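Aspartate-semialdehyde dehydrogenase (Candida albicans, PDB 3HSK) catalyses the NADPH-dependent reductive dephosphorylation of 4-phospho-L-aspartate to its semialdehyde, the second step in making the aspartate family of amino acids. Local coordinates at residues Ser170-Ala175 / Ser357-Ile362; Val137-Pro142 / Leu177-Lys182; Thr197-Ile202 / Gly271-Ile276. All coordinates share one frame; numbering follows the deposited sequence.

The three contacts gather round helix 172-188, which supplies one side of contacts 1 and 2 and whose flank lies against the sheet of contact 3. Contact 1 brings the predicted acyl-thioester cysteine, Cys-172, to the start of helix 359-362. Contact 3 holds the predicted proton acceptor, His-272, whose ND1 lies 3.7 Å from Cys-172 CB. Contact 2, its centre about 10 Å from that of contact 1, lies farther along the same helix, against the loop 137-142, and Ile-139 CD1 meets Ile-362 CG2 at 3.6 Å. Between nearest atoms, the side chain of His-272 is about 14 Å from the bound NADP. The side chain of Asn-359 is about 13 Å from the bound NADP.

Contact 1 of 3, residues Ser170-Ala175 / Ser357-Ile362; sequences SNCSTA and SHNTII
Cys-172 and Ala-175, on the first turn of helix 172-188, pack against Ser-357, Asn-359 and Ile-362 in a largely buried contact where strand 351-357 runs into the short helix 359-362. No hydrogen bond crosses it. Ala-175 CB points at Ile-362 and meets its CB at 3.9 Å. The isoleucine also reaches back over the helix: with CG1 between the backbone N and the carbonyl carbon (chi1 64°) and the chain then extended, CD1 comes to rest 4.0 Å from Cys-172 O. Asn-359 approaches from the other end of the short helix. Cys-172 was deposited in two conformers; in the one described here SG lies 3.9 Å from Asn-359 OD1, so its sulfur contacts are tentative. Ser-357 OG makes a weak hydrogen bond with His-272 N. Both helices begin here, with Asn-171 and His-358 at their N-cap positions, and the first turn of 172-188 is closed by Ala-175 N bonding to Asn-171 O. The predicted acyl-thioester residue Cys-172 at the start of a helix, beside the predicted proton acceptor His-272 and beside Asn-359, which by similarity binds NADP, is consistent with the active site of aspartate-semialdehyde dehydrogenases.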
# COMPACT_ATOMS: atom_id res chain seq x y z
N SER A 170 16.74 -7.10 12.99
CA SER A 170 15.61 -7.18 12.06
C SER A 170 15.73 -6.14 10.96
O SER A 170 16.43 -5.13 11.13
CB SER A 170 14.28 -6.98 12.79
OG SER A 170 13.68 -8.22 13.10
N ASN A 171 15.06 -6.38 9.85
CA ASN A 171 15.01 -5.43 8.73
C ASN A 171 14.23 -4.14 9.04
O ASN A 171 13.38 -4.10 9.91
CB ASN A 171 14.43 -6.10 7.48
CG ASN A 171 13.25 -7.01 7.80
OD1 ASN A 171 13.37 -7.93 8.62
ND2 ASN A 171 12.11 -6.77 7.16
N CYS A 172 14.56 -3.09 8.28
CA CYS A 172 13.87 -1.80 8.32
C CYS A 172 12.33 -1.91 8.26
O CYS A 172 11.63 -1.15 8.93
CB CYS A 172 14.38 -0.94 7.15
SG CYS A 172 14.86 0.77 7.58
N SER A 173 11.82 -2.86 7.47
CA SER A 173 10.38 -3.10 7.33
C SER A 173 9.72 -3.70 8.57
O SER A 173 8.64 -3.27 8.97
CB SER A 173 10.10 -4.02 6.14
OG SER A 173 10.19 -3.31 4.93
N THR A 174 10.36 -4.72 9.13
CA THR A 174 9.89 -5.32 10.37
C THR A 174 9.95 -4.29 11.49
O THR A 174 8.97 -4.09 12.20
CB THR A 174 10.71 -6.58 10.77
OG1 THR A 174 10.73 -7.51 9.68
CG2 THR A 174 10.09 -7.26 11.98
N ALA A 175 11.09 -3.61 11.59
CA ALA A 175 11.31 -2.58 12.60
C ALA A 175 10.28 -1.45 12.54
O ALA A 175 9.84 -0.95 13.58
CB ALA A 175 12.73 -2.04 12.49
N SER A 357 9.22 4.81 8.22
CA SER A 357 10.42 4.38 8.90
C SER A 357 11.53 5.41 8.67
O SER A 357 11.51 6.15 7.69
CB SER A 357 10.84 3.01 8.40
OG SER A 357 11.28 3.10 7.06
N HIS A 358 12.47 5.46 9.61
CA HIS A 358 13.67 6.27 9.46
C HIS A 358 14.89 5.40 9.61
O HIS A 358 15.15 4.85 10.68
CB HIS A 358 13.68 7.44 10.45
CG HIS A 358 12.56 8.40 10.23
ND1 HIS A 358 11.38 8.35 10.94
CD2 HIS A 358 12.42 9.41 9.33
CE1 HIS A 358 10.57 9.30 10.51
NE2 HIS A 358 11.18 9.95 9.53
N ASN A 359 15.63 5.29 8.50
CA ASN A 359 16.80 4.43 8.41
C ASN A 359 17.88 4.76 9.43
O ASN A 359 18.58 3.87 9.91
CB ASN A 359 17.39 4.47 7.00
CG ASN A 359 18.54 3.51 6.83
OD1 ASN A 359 18.35 2.30 6.70
ND2 ASN A 359 19.76 4.05 6.85
N THR A 360 18.00 6.04 9.76
CA THR A 360 19.01 6.53 10.70
C THR A 360 18.92 5.83 12.06
O THR A 360 19.95 5.54 12.68
CB THR A 360 18.91 8.06 10.89
OG1 THR A 360 17.54 8.42 11.14
CG2 THR A 360 19.40 8.80 9.65
N ILE A 361 17.69 5.54 12.49
CA ILE A 361 17.43 4.96 13.82
C ILE A 361 17.17 3.45 13.74
O ILE A 361 17.83 2.67 14.44
CB ILE A 361 16.25 5.69 14.55
CG1 ILE A 361 16.52 7.20 14.71
CG2 ILE A 361 15.91 5.03 15.90
CD1 ILE A 361 17.87 7.57 15.34
N ILE A 362 16.23 3.04 12.90
CA ILE A 362 15.80 1.64 12.84
C ILE A 362 16.40 0.85 11.67
O ILE A 362 16.05 -0.31 11.46
CB ILE A 362 14.25 1.49 12.88
CG1 ILE A 362 13.59 2.14 11.65
CG2 ILE A 362 13.68 2.06 14.18
CD1 ILE A 362 12.11 1.85 11.51

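Contact 2 of 3, residues Val137-Pro142 / Leu177-Lys182; sequences VPIVNP and LVAPLK
Lys-182 passes its aliphatic chain across Val-140, over the carbonyl oxygen, in a hydrophobic contact between the loop after strand 135-136 and helix 172-188. Its CB points toward the loop and meets Val-140 CG1 at 4.0 Å. CG is anti to the backbone N (chi1 -174°), and the bend at chi2 (64°) then turns the chain past the valine's carbonyl oxygen: CG and CD each lie 3.5 Å from Val-140 O, and CE comes closest at 3.3 Å. From there the chain runs extended to NZ, which moves away from that oxygen and forms a salt bridge with Glu-143, just beyond the loop segment.

Deeper in, Val-140 and Val-178 cross at about a right angle. Val-140 CG2 presses on the helix backbone, 3.6 Å from Ala-179 CA, and also touches Val-178 CG2. That methyl of Val-178 serves a second neighbour, Val-137 CG2, at 3.9 Å. Next to Val-140 in the chain, Ile-139 extends CD1 to Ala-179 CB, 4.0 Å away.

The loop is folded by its own bonds. Val-137 O accepts from both Val-140 N and Asn-141 N, while Asn-141 OD1 receives Val-137 N in its carbonyl plane; ND2 of the same amide bonds to Leu-135 O. Helix 364-376 backs the loop through Pro-138 and Ile-139, and helix 227-238 adds Ile-238 against Val-140.

With no hydrogen bond across the two segments, cohesion rests on methyl and methylene groups laid against one another and against backbone atoms, and the lysine contributes through its methylenes while its charge is carried past the hydrophobic surface to a carboxylate.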
# COMPACT_ATOMS: atom_id res chain seq x y z
N VAL A 137 14.75 -5.51 17.56
CA VAL A 137 14.57 -4.13 17.15
C VAL A 137 14.82 -3.36 18.45
O VAL A 137 13.95 -3.36 19.33
CB VAL A 137 13.15 -3.87 16.61
CG1 VAL A 137 12.91 -2.38 16.34
CG2 VAL A 137 12.87 -4.70 15.37
N PRO A 138 16.01 -2.75 18.59
CA PRO A 138 16.47 -2.21 19.89
C PRO A 138 15.60 -1.14 20.55
O PRO A 138 15.74 -0.91 21.75
CB PRO A 138 17.87 -1.67 19.57
CG PRO A 138 17.89 -1.48 18.10
CD PRO A 138 17.01 -2.55 17.53
N ILE A 139 14.71 -0.50 19.78
CA ILE A 139 13.79 0.49 20.34
C ILE A 139 12.46 -0.16 20.75
O ILE A 139 11.55 0.51 21.23
CB ILE A 139 13.53 1.68 19.35
CG1 ILE A 139 12.75 1.23 18.11
CG2 ILE A 139 14.84 2.36 18.96
CD1 ILE A 139 12.02 2.36 17.38
N VAL A 140 12.38 -1.48 20.58
CA VAL A 140 11.15 -2.22 20.82
C VAL A 140 11.32 -3.35 21.85
O VAL A 140 10.65 -3.34 22.89
CB VAL A 140 10.56 -2.76 19.49
CG1 VAL A 140 9.56 -3.87 19.73
CG2 VAL A 140 9.91 -1.62 18.72
N ASN A 141 12.21 -4.30 21.58
CA ASN A 141 12.40 -5.45 22.47
C ASN A 141 13.83 -5.64 22.98
O ASN A 141 14.39 -6.74 22.87
CB ASN A 141 11.91 -6.74 21.78
CG ASN A 141 12.78 -7.12 20.59
OD1 ASN A 141 13.36 -6.26 19.93
ND2 ASN A 141 12.86 -8.43 20.31
N PRO A 142 14.43 -4.58 23.57
CA PRO A 142 15.78 -4.75 24.11
C PRO A 142 15.87 -5.79 25.23
O PRO A 142 16.96 -6.28 25.54
CB PRO A 142 16.12 -3.35 24.66
CG PRO A 142 14.81 -2.68 24.85
CD PRO A 142 13.93 -3.22 23.78
N LEU A 177 7.18 -1.78 11.36
CA LEU A 177 5.90 -2.34 11.74
C LEU A 177 5.74 -2.41 13.26
O LEU A 177 4.73 -1.95 13.79
CB LEU A 177 5.66 -3.71 11.11
CG LEU A 177 4.36 -4.43 11.48
CD1 LEU A 177 3.10 -3.56 11.25
CD2 LEU A 177 4.23 -5.77 10.75
N VAL A 178 6.74 -2.95 13.94
CA VAL A 178 6.65 -3.19 15.40
C VAL A 178 6.86 -1.94 16.25
O VAL A 178 6.37 -1.87 17.38
CB VAL A 178 7.60 -4.33 15.88
CG1 VAL A 178 7.24 -5.65 15.22
CG2 VAL A 178 9.07 -3.98 15.65
N ALA A 179 7.58 -0.96 15.70
CA ALA A 179 7.94 0.26 16.43
C ALA A 179 6.78 0.94 17.15
O ALA A 179 6.88 1.19 18.35
CB ALA A 179 8.68 1.24 15.53
N PRO A 180 5.69 1.28 16.43
CA PRO A 180 4.55 1.84 17.16
C PRO A 180 3.78 0.81 18.00
O PRO A 180 3.07 1.20 18.94
CB PRO A 180 3.67 2.41 16.04
CG PRO A 180 3.98 1.57 14.86
CD PRO A 180 5.44 1.24 14.97
N LEU A 181 3.90 -0.47 17.69
CA LEU A 181 3.14 -1.51 18.38
C LEU A 181 3.54 -1.70 19.85
O LEU A 181 2.69 -2.07 20.66
CB LEU A 181 3.22 -2.85 17.63
CG LEU A 181 2.79 -2.97 16.16
CD1 LEU A 181 3.02 -4.39 15.69
CD2 LEU A 181 1.34 -2.55 15.91
N LYS A 182 4.81 -1.46 20.18
CA LYS A 182 5.32 -1.73 21.52
C LYS A 182 4.65 -0.90 22.63
O LYS A 182 4.12 -1.49 23.57
CB LYS A 182 6.85 -1.63 21.60
CG LYS A 182 7.45 -2.04 22.97
CD LYS A 182 7.20 -3.52 23.27
CE LYS A 182 7.88 -3.96 24.58
NZ LYS A 182 7.65 -5.41 24.85

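Contact 3 of 3, residues Thr197-Ile202 / Gly271-Ile276; sequences TTLQAI and GHTECI
Four backbone hydrogen bonds join strand 197-199 to strand 273-276 as antiparallel neighbours. Thr-197 and Cys-275 form one hydrogen-bonded pair and Leu-199 and Thr-273 the next; the shortest bond, Leu-199 N to Thr-273 O, measures 2.7 Å and is nearly straight. Between them, at the non-hydrogen-bonded pair, Thr-198 and Glu-274 lie side by side, and CG2 of the threonine meets the glutamate's CG at 3.9 Å. Leu-199 CD1 touches Cys-275 SG on the opposite face.

Next along the chain, the His-272 ring rests under Gln-200, whose CG sits over one ring face in a CH-pi contact, 4.1 Å from the centroid. The imidazole is also met in plane at its edge, where CD2 lies 3.1 Å from Ala-201 N.

Farther out, Gln-200 is itself tethered through NE2, which bonds to Glu-227. Glu-274 OE1 is held by Thr-196, and backbone hydrogen bonding to Ser-357, on the neighbouring strand 351-357, holds His-272 from the other side of its strand. On the face of Thr-197, Leu-199 and Cys-275 a second subunit packs. The mixed sheet thus serves subunit association on one face and presents the predicted proton acceptor beside Cys-172, as in the catalytic and dimerisation domain of this dehydrogenase family.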
# COMPACT_ATOMS: atom_id res chain seq x y z
N THR A 197 0.39 -3.15 4.53
CA THR A 197 0.78 -3.06 3.14
C THR A 197 1.93 -2.06 3.06
O THR A 197 1.78 -0.90 3.46
CB THR A 197 -0.37 -2.63 2.23
OG1 THR A 197 -1.43 -3.59 2.31
CG2 THR A 197 0.09 -2.55 0.78
N THR A 198 3.07 -2.52 2.57
CA THR A 198 4.24 -1.66 2.51
C THR A 198 4.40 -0.96 1.15
O THR A 198 3.98 -1.47 0.11
CB THR A 198 5.54 -2.40 2.88
OG1 THR A 198 5.98 -3.20 1.77
CG2 THR A 198 5.33 -3.30 4.12
N LEU A 199 4.99 0.22 1.21
CA LEU A 199 5.38 0.96 0.04
C LEU A 199 6.86 1.23 0.24
O LEU A 199 7.24 2.21 0.87
CB LEU A 199 4.57 2.26 -0.07
CG LEU A 199 3.07 2.15 -0.38
CD1 LEU A 199 2.25 1.88 0.86
CD2 LEU A 199 2.56 3.42 -1.04
N GLN A 200 7.69 0.33 -0.29
CA GLN A 200 9.12 0.32 0.04
C GLN A 200 10.02 1.02 -0.96
O GLN A 200 9.87 0.86 -2.17
CB GLN A 200 9.61 -1.10 0.36
CG GLN A 200 9.08 -1.58 1.70
CD GLN A 200 9.30 -3.05 1.95
OE1 GLN A 200 8.35 -3.82 1.97
NE2 GLN A 200 10.55 -3.44 2.16
N ALA A 201 10.96 1.79 -0.43
CA ALA A 201 11.89 2.59 -1.21
C ALA A 201 13.02 1.75 -1.78
O ALA A 201 13.23 0.60 -1.36
CB ALA A 201 12.44 3.70 -0.35
N ILE A 202 13.76 2.33 -2.72
CA ILE A 202 14.83 1.63 -3.45
C ILE A 202 16.04 1.31 -2.57
O ILE A 202 16.54 0.18 -2.58
CB ILE A 202 15.33 2.45 -4.66
CG1 ILE A 202 14.21 2.65 -5.67
CG2 ILE A 202 16.55 1.78 -5.32
CD1 ILE A 202 14.43 3.84 -6.59
N GLY A 271 12.97 5.91 2.38
CA GLY A 271 11.91 5.96 3.38
C GLY A 271 10.79 4.99 3.09
O GLY A 271 10.05 5.18 2.12
N HIS A 272 10.66 3.94 3.91
CA HIS A 272 9.59 2.96 3.74
C HIS A 272 8.31 3.43 4.41
O HIS A 272 8.33 3.88 5.55
CB HIS A 272 9.97 1.59 4.33
CG HIS A 272 11.22 0.99 3.74
ND1 HIS A 272 12.12 0.27 4.50
CD2 HIS A 272 11.71 1.00 2.48
CE1 HIS A 272 13.12 -0.13 3.73
NE2 HIS A 272 12.89 0.30 2.51
N THR A 273 7.20 3.32 3.69
CA THR A 273 5.88 3.63 4.19
C THR A 273 5.12 2.32 4.40
O THR A 273 5.23 1.40 3.58
CB THR A 273 5.10 4.56 3.22
OG1 THR A 273 5.83 5.78 3.02
CG2 THR A 273 3.71 4.91 3.76
N GLU A 274 4.39 2.22 5.51
CA GLU A 274 3.56 1.06 5.79
C GLU A 274 2.17 1.52 6.21
O GLU A 274 2.02 2.34 7.13
CB GLU A 274 4.18 0.16 6.88
CG GLU A 274 5.59 -0.30 6.55
CD GLU A 274 6.12 -1.38 7.48
OE1 GLU A 274 5.36 -2.28 7.90
OE2 GLU A 274 7.33 -1.33 7.77
N CYS A 275 1.16 1.01 5.51
CA CYS A 275 -0.23 1.24 5.83
C CYS A 275 -0.70 0.07 6.68
O CYS A 275 -0.89 -1.05 6.18
CB CYS A 275 -1.06 1.35 4.54
SG CYS A 275 -0.64 2.84 3.58
N ILE A 276 -0.85 0.32 7.98
CA ILE A 276 -1.11 -0.76 8.92
C ILE A 276 -2.50 -0.73 9.55
O ILE A 276 -3.14 0.33 9.62
CB ILE A 276 0.01 -0.89 10.02
CG1 ILE A 276 -0.16 0.16 11.12
CG2 ILE A 276 1.41 -0.83 9.38
CD1 ILE A 276 0.61 -0.16 12.41